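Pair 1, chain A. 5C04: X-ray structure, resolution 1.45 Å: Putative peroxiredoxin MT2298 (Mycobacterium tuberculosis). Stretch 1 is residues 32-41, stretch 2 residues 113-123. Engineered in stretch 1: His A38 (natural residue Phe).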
# COMPACT_ATOMS: atom_id res chain seq x y z
N ASN A 32 3.60 -24.52 -15.06
CA ASN A 32 4.75 -23.68 -14.75
C ASN A 32 4.23 -22.31 -14.35
O ASN A 32 3.26 -21.81 -14.93
CB ASN A 32 5.70 -23.58 -15.94
CG ASN A 32 6.12 -24.94 -16.45
OD1 ASN A 32 6.70 -25.72 -15.70
ND2 ASN A 32 5.81 -25.23 -17.71
N VAL A 33 4.89 -21.71 -13.37
CA VAL A 33 4.44 -20.43 -12.81
C VAL A 33 5.51 -19.37 -12.97
O VAL A 33 6.63 -19.52 -12.48
CB VAL A 33 4.05 -20.56 -11.33
CG1 VAL A 33 3.46 -19.24 -10.82
CG2 VAL A 33 3.04 -21.68 -11.09
N LEU A 34 5.11 -18.26 -13.59
CA LEU A 34 5.92 -17.06 -13.70
C LEU A 34 5.53 -16.15 -12.53
O LEU A 34 4.36 -15.75 -12.42
CB LEU A 34 5.64 -16.32 -15.00
CG LEU A 34 6.43 -15.04 -15.24
CD1 LEU A 34 7.92 -15.29 -15.45
CD2 LEU A 34 5.84 -14.27 -16.42
N LEU A 35 6.51 -15.88 -11.68
CA LEU A 35 6.35 -14.93 -10.55
C LEU A 35 7.00 -13.62 -10.90
O LEU A 35 8.23 -13.56 -11.09
CB LEU A 35 7.02 -15.47 -9.29
CG LEU A 35 6.53 -16.84 -8.81
CD1 LEU A 35 7.28 -17.26 -7.56
CD2 LEU A 35 5.03 -16.85 -8.56
N VAL A 36 6.18 -12.56 -11.02
CA VAL A 36 6.67 -11.22 -11.36
C VAL A 36 6.54 -10.32 -10.12
O VAL A 36 5.50 -9.69 -9.87
CB VAL A 36 5.93 -10.62 -12.58
CG1 VAL A 36 6.54 -9.26 -12.94
CG2 VAL A 36 5.97 -11.60 -13.78
N PHE A 37 7.61 -10.27 -9.35
CA PHE A 37 7.69 -9.30 -8.22
C PHE A 37 7.90 -7.92 -8.80
O PHE A 37 8.65 -7.75 -9.76
CB PHE A 37 8.83 -9.65 -7.27
CG PHE A 37 8.59 -10.90 -6.46
CD1 PHE A 37 8.96 -12.15 -6.95
CD2 PHE A 37 8.04 -10.82 -5.20
CE1 PHE A 37 8.76 -13.30 -6.19
CE2 PHE A 37 7.85 -11.96 -4.43
CZ PHE A 37 8.20 -13.20 -4.93
N HIS A 38 7.27 -6.90 -8.20
CA HIS A 38 7.50 -5.54 -8.67
C HIS A 38 7.26 -4.54 -7.55
O HIS A 38 6.53 -4.84 -6.60
CB HIS A 38 6.67 -5.21 -9.91
CG HIS A 38 5.22 -5.13 -9.64
ND1 HIS A 38 4.60 -3.92 -9.40
CD2 HIS A 38 4.28 -6.09 -9.47
CE1 HIS A 38 3.33 -4.14 -9.14
NE2 HIS A 38 3.10 -5.44 -9.18
N PRO A 39 7.90 -3.36 -7.64
CA PRO A 39 7.78 -2.35 -6.61
C PRO A 39 6.38 -1.86 -6.20
O PRO A 39 5.97 -2.07 -5.05
CB PRO A 39 8.62 -1.20 -7.18
CG PRO A 39 9.71 -1.88 -7.90
CD PRO A 39 9.08 -3.13 -8.49
N LEU A 40 5.64 -1.19 -7.08
CA LEU A 40 4.46 -0.47 -6.65
C LEU A 40 3.45 -0.22 -7.75
O LEU A 40 3.79 0.30 -8.82
CB LEU A 40 4.83 0.91 -6.08
CG LEU A 40 5.49 1.01 -4.69
CD1 LEU A 40 5.87 2.46 -4.40
CD2 LEU A 40 4.58 0.43 -3.62
N ALA A 41 2.18 -0.53 -7.45
CA ALA A 41 1.08 -0.07 -8.28
C ALA A 41 1.16 1.42 -8.55
O ALA A 41 1.57 2.19 -7.69
CB ALA A 41 -0.25 -0.39 -7.64
N GLY A 113 11.37 -0.60 1.33
CA GLY A 113 10.13 -1.26 1.74
C GLY A 113 9.30 -1.81 0.59
O GLY A 113 8.08 -2.02 0.72
N ILE A 114 9.95 -2.11 -0.52
CA ILE A 114 9.29 -2.63 -1.69
C ILE A 114 10.05 -3.84 -2.23
O ILE A 114 11.24 -3.99 -1.98
CB ILE A 114 9.21 -1.55 -2.81
CG1 ILE A 114 10.63 -1.03 -3.14
CG2 ILE A 114 8.24 -0.46 -2.43
CD1 ILE A 114 10.71 0.03 -4.20
N ALA A 115 9.37 -4.66 -3.02
CA ALA A 115 10.08 -5.70 -3.78
C ALA A 115 10.88 -5.02 -4.87
O ALA A 115 10.41 -4.04 -5.50
CB ALA A 115 9.11 -6.71 -4.36
N ASN A 116 12.09 -5.54 -5.11
CA ASN A 116 12.81 -5.27 -6.34
C ASN A 116 12.14 -6.00 -7.48
O ASN A 116 11.14 -6.69 -7.30
CB ASN A 116 14.29 -5.69 -6.17
CG ASN A 116 15.05 -4.79 -5.20
OD1 ASN A 116 14.92 -3.58 -5.24
ND2 ASN A 116 15.85 -5.39 -4.33
N ARG A 117 12.70 -5.83 -8.69
CA ARG A 117 12.14 -6.45 -9.88
C ARG A 117 12.67 -7.88 -10.01
O ARG A 117 13.50 -8.20 -10.88
CB ARG A 117 12.44 -5.58 -11.13
CG ARG A 117 11.76 -4.23 -11.05
CD ARG A 117 11.80 -3.41 -12.36
NE ARG A 117 11.43 -2.04 -12.02
CZ ARG A 117 10.20 -1.62 -11.76
NH1 ARG A 117 9.17 -2.41 -11.94
NH2 ARG A 117 10.02 -0.38 -11.27
N GLY A 118 12.18 -8.73 -9.13
CA GLY A 118 12.53 -10.15 -9.09
C GLY A 118 11.60 -10.93 -9.98
O GLY A 118 10.39 -10.69 -10.02
N THR A 119 12.13 -11.90 -10.72
CA THR A 119 11.30 -12.74 -11.55
C THR A 119 11.76 -14.18 -11.42
O THR A 119 12.96 -14.44 -11.44
CB THR A 119 11.39 -12.40 -13.05
OG1 THR A 119 11.56 -10.99 -13.25
CG2 THR A 119 10.18 -12.95 -13.82
N PHE A 120 10.82 -15.09 -11.31
CA PHE A 120 11.12 -16.51 -11.22
C PHE A 120 10.18 -17.29 -12.09
O PHE A 120 9.04 -16.91 -12.32
CB PHE A 120 10.95 -16.98 -9.78
CG PHE A 120 11.83 -16.27 -8.82
CD1 PHE A 120 11.38 -15.11 -8.21
CD2 PHE A 120 13.09 -16.74 -8.50
CE1 PHE A 120 12.19 -14.41 -7.35
CE2 PHE A 120 13.91 -16.06 -7.64
CZ PHE A 120 13.45 -14.89 -7.04
N VAL A 121 10.68 -18.41 -12.62
CA VAL A 121 9.81 -19.41 -13.19
C VAL A 121 9.95 -20.66 -12.34
O VAL A 121 11.08 -21.11 -12.06
CB VAL A 121 10.14 -19.70 -14.66
CG1 VAL A 121 9.30 -20.89 -15.13
CG2 VAL A 121 9.91 -18.47 -15.52
N VAL A 122 8.80 -21.17 -11.90
CA VAL A 122 8.71 -22.35 -11.05
C VAL A 122 8.16 -23.46 -11.90
O VAL A 122 7.11 -23.32 -12.54
CB VAL A 122 7.77 -22.12 -9.83
CG1 VAL A 122 7.76 -23.32 -8.91
CG2 VAL A 122 8.18 -20.88 -9.05
N ASP A 123 8.86 -24.60 -11.94
CA ASP A 123 8.37 -25.67 -12.79
C ASP A 123 7.25 -26.45 -12.11
O ASP A 123 6.86 -26.13 -10.98
CB ASP A 123 9.52 -26.56 -13.31
CG ASP A 123 10.12 -27.47 -12.25
OD1 ASP A 123 9.55 -27.65 -11.15
OD2 ASP A 123 11.18 -28.06 -12.56
O HOH W 1 6.57 -4.37 -3.85

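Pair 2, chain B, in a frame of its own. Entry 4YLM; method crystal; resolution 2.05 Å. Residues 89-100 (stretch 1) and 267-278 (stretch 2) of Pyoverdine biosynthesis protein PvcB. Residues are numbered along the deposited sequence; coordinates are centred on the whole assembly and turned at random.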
# COMPACT_ATOMS: atom_id res chain seq x y z
N ALA B 89 -2.74 -22.57 14.10
CA ALA B 89 -3.06 -21.65 13.01
C ALA B 89 -3.76 -22.33 11.82
O ALA B 89 -4.66 -21.75 11.22
CB ALA B 89 -1.77 -20.94 12.53
N VAL B 90 -3.34 -23.55 11.50
CA VAL B 90 -3.74 -24.21 10.26
C VAL B 90 -4.78 -25.32 10.42
O VAL B 90 -4.54 -26.33 11.11
CB VAL B 90 -2.50 -24.80 9.55
CG1 VAL B 90 -2.91 -25.63 8.34
CG2 VAL B 90 -1.54 -23.69 9.13
N LEU B 91 -5.92 -25.16 9.77
CA LEU B 91 -6.90 -26.24 9.66
C LEU B 91 -6.55 -27.11 8.46
O LEU B 91 -6.43 -26.61 7.34
CB LEU B 91 -8.32 -25.68 9.51
CG LEU B 91 -9.44 -26.72 9.29
CD1 LEU B 91 -9.63 -27.56 10.53
CD2 LEU B 91 -10.74 -26.05 8.87
N GLU B 92 -6.35 -28.41 8.69
CA GLU B 92 -6.04 -29.35 7.60
C GLU B 92 -7.33 -29.83 6.96
O GLU B 92 -8.24 -30.27 7.66
CB GLU B 92 -5.26 -30.56 8.13
CG GLU B 92 -3.91 -30.22 8.74
CD GLU B 92 -2.85 -29.90 7.69
OE1 GLU B 92 -2.92 -30.42 6.55
OE2 GLU B 92 -1.92 -29.13 8.01
N LEU B 93 -7.43 -29.76 5.64
CA LEU B 93 -8.65 -30.19 4.95
C LEU B 93 -8.26 -31.19 3.89
O LEU B 93 -7.90 -30.82 2.77
CB LEU B 93 -9.37 -28.99 4.31
CG LEU B 93 -9.95 -27.94 5.26
CD1 LEU B 93 -10.22 -26.63 4.53
CD2 LEU B 93 -11.22 -28.44 5.95
N VAL B 94 -8.31 -32.46 4.25
CA VAL B 94 -7.78 -33.52 3.39
C VAL B 94 -8.92 -34.43 2.96
O VAL B 94 -9.72 -34.86 3.79
CB VAL B 94 -6.71 -34.35 4.12
CG1 VAL B 94 -6.08 -35.36 3.17
CG2 VAL B 94 -5.64 -33.44 4.70
N GLU B 95 -9.01 -34.68 1.67
CA GLU B 95 -10.03 -35.57 1.13
C GLU B 95 -9.40 -36.64 0.26
O GLU B 95 -8.41 -36.39 -0.43
CB GLU B 95 -11.06 -34.79 0.33
CG GLU B 95 -11.77 -33.74 1.16
CD GLU B 95 -13.09 -33.34 0.56
OE1 GLU B 95 -13.88 -32.68 1.27
OE2 GLU B 95 -13.33 -33.69 -0.61
N GLN B 96 -9.98 -37.84 0.31
CA GLN B 96 -9.43 -38.98 -0.41
C GLN B 96 -10.34 -39.34 -1.56
O GLN B 96 -11.54 -39.12 -1.52
CB GLN B 96 -9.27 -40.19 0.51
CG GLN B 96 -8.03 -40.13 1.38
CD GLN B 96 -7.94 -41.33 2.30
OE1 GLN B 96 -7.23 -42.31 2.03
NE2 GLN B 96 -8.67 -41.27 3.40
N GLU B 97 -9.75 -39.91 -2.60
CA GLU B 97 -10.50 -40.23 -3.80
C GLU B 97 -11.67 -41.16 -3.49
O GLU B 97 -11.48 -42.23 -2.90
CB GLU B 97 -9.59 -40.85 -4.84
CG GLU B 97 -10.25 -40.98 -6.19
CD GLU B 97 -9.29 -41.46 -7.25
OE1 GLU B 97 -8.08 -41.55 -6.95
OE2 GLU B 97 -9.75 -41.76 -8.37
N GLY B 98 -12.87 -40.74 -3.86
CA GLY B 98 -14.05 -41.58 -3.76
C GLY B 98 -14.45 -41.95 -2.34
O GLY B 98 -15.16 -42.94 -2.14
N ALA B 99 -14.00 -41.18 -1.36
CA ALA B 99 -14.38 -41.42 0.02
C ALA B 99 -15.79 -40.88 0.26
O ALA B 99 -16.35 -40.20 -0.60
CB ALA B 99 -13.38 -40.78 0.97
N GLU B 100 -16.35 -41.19 1.43
CA GLU B 100 -17.69 -40.71 1.79
C GLU B 100 -18.16 -41.34 3.09
O GLU B 100 -18.51 -42.52 3.13
CB GLU B 100 -18.69 -41.01 0.67
N ALA B 267 -20.24 -35.76 -7.15
CA ALA B 267 -20.58 -37.15 -7.35
C ALA B 267 -19.37 -37.98 -6.95
O ALA B 267 -19.46 -38.83 -6.07
CB ALA B 267 -20.95 -37.41 -8.80
N HIS B 268 -18.24 -37.70 -7.58
CA HIS B 268 -16.99 -38.40 -7.27
C HIS B 268 -15.98 -37.49 -6.58
O HIS B 268 -15.29 -36.69 -7.22
CB HIS B 268 -16.37 -38.98 -8.55
CG HIS B 268 -15.11 -39.75 -8.31
ND1 HIS B 268 -15.05 -40.84 -7.47
CD2 HIS B 268 -13.86 -39.58 -8.81
CE1 HIS B 268 -13.81 -41.31 -7.46
NE2 HIS B 268 -13.07 -40.56 -8.26
N ARG B 269 -15.88 -37.62 -5.26
CA ARG B 269 -14.93 -36.86 -4.47
C ARG B 269 -13.51 -37.15 -4.95
O ARG B 269 -13.10 -38.30 -5.01
CB ARG B 269 -15.05 -37.22 -2.99
CG ARG B 269 -14.30 -36.29 -2.07
CD ARG B 269 -14.26 -36.82 -0.65
NE ARG B 269 -15.60 -36.95 -0.07
CZ ARG B 269 -16.20 -36.01 0.64
NH1 ARG B 269 -15.59 -34.85 0.87
NH2 ARG B 269 -17.41 -36.22 1.14
N ALA B 270 -12.77 -36.11 -5.31
CA ALA B 270 -11.41 -36.29 -5.79
C ALA B 270 -10.41 -36.11 -4.65
O ALA B 270 -10.76 -35.56 -3.61
CB ALA B 270 -11.11 -35.33 -6.93
N PRO B 271 -9.18 -36.59 -4.83
CA PRO B 271 -8.14 -36.45 -3.80
C PRO B 271 -7.65 -35.01 -3.72
O PRO B 271 -7.30 -34.42 -4.75
CB PRO B 271 -7.04 -37.37 -4.31
CG PRO B 271 -7.24 -37.44 -5.77
CD PRO B 271 -8.70 -37.34 -6.00
N ARG B 272 -7.62 -34.44 -2.52
CA ARG B 272 -7.33 -33.02 -2.39
C ARG B 272 -6.84 -32.69 -1.00
O ARG B 272 -7.37 -33.21 -0.01
CB ARG B 272 -8.59 -32.22 -2.68
CG ARG B 272 -8.36 -30.73 -2.83
CD ARG B 272 -9.63 -30.07 -3.32
NE ARG B 272 -10.56 -29.84 -2.22
CZ ARG B 272 -11.86 -29.64 -2.39
NH1 ARG B 272 -12.39 -29.69 -3.61
NH2 ARG B 272 -12.63 -29.41 -1.33
N HIS B 273 -5.86 -31.81 -0.92
CA HIS B 273 -5.34 -31.37 0.36
C HIS B 273 -5.27 -29.84 0.42
O HIS B 273 -4.48 -29.22 -0.30
CB HIS B 273 -3.96 -32.00 0.59
CG HIS B 273 -3.39 -31.74 1.95
ND1 HIS B 273 -2.21 -32.29 2.38
CD2 HIS B 273 -3.85 -30.97 2.97
CE1 HIS B 273 -1.95 -31.88 3.61
NE2 HIS B 273 -2.93 -31.07 3.99
N LEU B 274 -6.11 -29.23 1.26
CA LEU B 274 -6.09 -27.79 1.48
C LEU B 274 -5.73 -27.50 2.93
O LEU B 274 -5.98 -28.32 3.82
CB LEU B 274 -7.48 -27.17 1.25
CG LEU B 274 -8.20 -27.40 -0.08
CD1 LEU B 274 -9.52 -26.66 -0.06
CD2 LEU B 274 -7.33 -26.94 -1.25
N ARG B 275 -5.18 -26.31 3.15
CA ARG B 275 -4.87 -25.81 4.48
C ARG B 275 -5.44 -24.41 4.63
O ARG B 275 -5.23 -23.57 3.75
CB ARG B 275 -3.35 -25.79 4.70
CG ARG B 275 -2.77 -27.16 5.04
CD ARG B 275 -1.26 -27.16 5.13
NE ARG B 275 -0.81 -28.50 5.45
CZ ARG B 275 0.34 -29.03 5.07
NH1 ARG B 275 1.21 -28.33 4.35
NH2 ARG B 275 0.63 -30.28 5.42
N ARG B 276 -6.16 -24.16 5.72
CA ARG B 276 -6.79 -22.85 5.91
C ARG B 276 -6.32 -22.16 7.19
O ARG B 276 -6.26 -22.78 8.26
CB ARG B 276 -8.31 -22.97 5.94
CG ARG B 276 -9.02 -21.62 6.13
CD ARG B 276 -10.32 -21.78 6.91
NE ARG B 276 -10.07 -22.09 8.31
CZ ARG B 276 -10.99 -22.56 9.15
NH1 ARG B 276 -12.22 -22.77 8.72
NH2 ARG B 276 -10.68 -22.82 10.41
N VAL B 277 -6.02 -20.87 7.06
CA VAL B 277 -5.67 -20.00 8.18
C VAL B 277 -6.61 -18.79 8.19
O VAL B 277 -6.94 -18.25 7.12
CB VAL B 277 -4.21 -19.51 8.05
CG1 VAL B 277 -3.83 -18.56 9.21
CG2 VAL B 277 -3.25 -20.71 7.97
N HIS B 278 -7.07 -18.40 9.37
CA HIS B 278 -7.91 -17.22 9.54
C HIS B 278 -7.04 -16.03 9.95
O HIS B 278 -6.12 -16.19 10.74
CB HIS B 278 -8.96 -17.47 10.62
CG HIS B 278 -10.16 -18.23 10.15
ND1 HIS B 278 -10.78 -19.19 10.93
CD2 HIS B 278 -10.89 -18.14 9.01
CE1 HIS B 278 -11.83 -19.67 10.28
NE2 HIS B 278 -11.91 -19.05 9.11
O HOH W 2 -6.43 -19.85 11.75
O HOH W 3 -10.05 -30.64 0.71

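Pair 1 and pair 2 are both two antiparallel strands side by side, their directions 169° and 167° apart, and fourteen central residues superpose to 0.9 Å. The backbone ladder is the common frame. Val A33 and Val A122 exchange two hydrogen bonds (Val A33 N to Val A122 O, 2.9 Å; Val A122 N to Val A33 O, 2.8 Å), as do their counterparts Leu B91 and Arg B276 (Leu B91 N to Arg B276 O, 2.8 Å; Arg B276 N to Leu B91 O, 2.9 Å). Leu A35 with Phe A120 matches Leu B93 with Leu B274 in the same way.

Because main-chain atoms make these bonds, the side chains are free to differ. On the face carrying Leu A35 and Phe A120, the central pair is apolar in both proteins: Leu A35 CB lies 4.2 Å from Phe A120 CB, and Leu B93 CB 4.0 Å from Leu B274 CB. One step along, Val A33 meets Val A122 through short branched side chains, CB to CB 4.3 Å. Pair 2 keeps an aliphatic residue at the first position but matches Val A122 with Arg B276, whose flat guanidinium offers a face to Leu B91: CD2 of Leu B91 is 3.5 Å from CZ of Arg B276.

At the other end of this face, Phe A37 matches Glu B95. The Phe A37 ring meets Phe A120 rim to rim, CE1 to CD1 3.8 Å, with planes at 84°, while Phe A37 CB reaches Ala A115 CB at 4.1 Å. Gly A118, without a side chain, lies beside Phe A37; a CB there would come 3.8 Å from Phe A37 CB. In pair 2, Arg B269 takes the place of Ala A115, and a salt bridge from Glu B95 OE1 to Arg B269 NH1 (2.8 Å) replaces the apolar contact.

The opposite face shows a similar exchange of apolar for charged groups. Leu A34 packs against both Val A121 (CD1 to CG2, 3.8 Å) and Thr A119 (CD1 to CG2, 3.6 Å), an apolar arrangement suited to a buried setting. Its match, Glu B92, likewise reaches two residues, but through charge and hydrogen bonding: Arg B275 NE lies 2.9 Å from Glu B92 OE2 and 3.1 Å from Glu B92 OE1, donating to both in a salt bridge, while His B273 NE2 donates to the same Glu B92 OE1 at 2.6 Å. A carboxylate suits the place because one of its oxygens can accept from two donors at once, while the other adds to the bond with the arginine. Beside it, Val A36 and Val B94 are the same residue; Val A36 CG2 only brushes Thr A119 CG2 at 4.4 Å, whereas Val B94 CG2 sits over the His B273 ring, 3.8 Å from its centroid, a CH-pi contact that the flat imidazole makes possible.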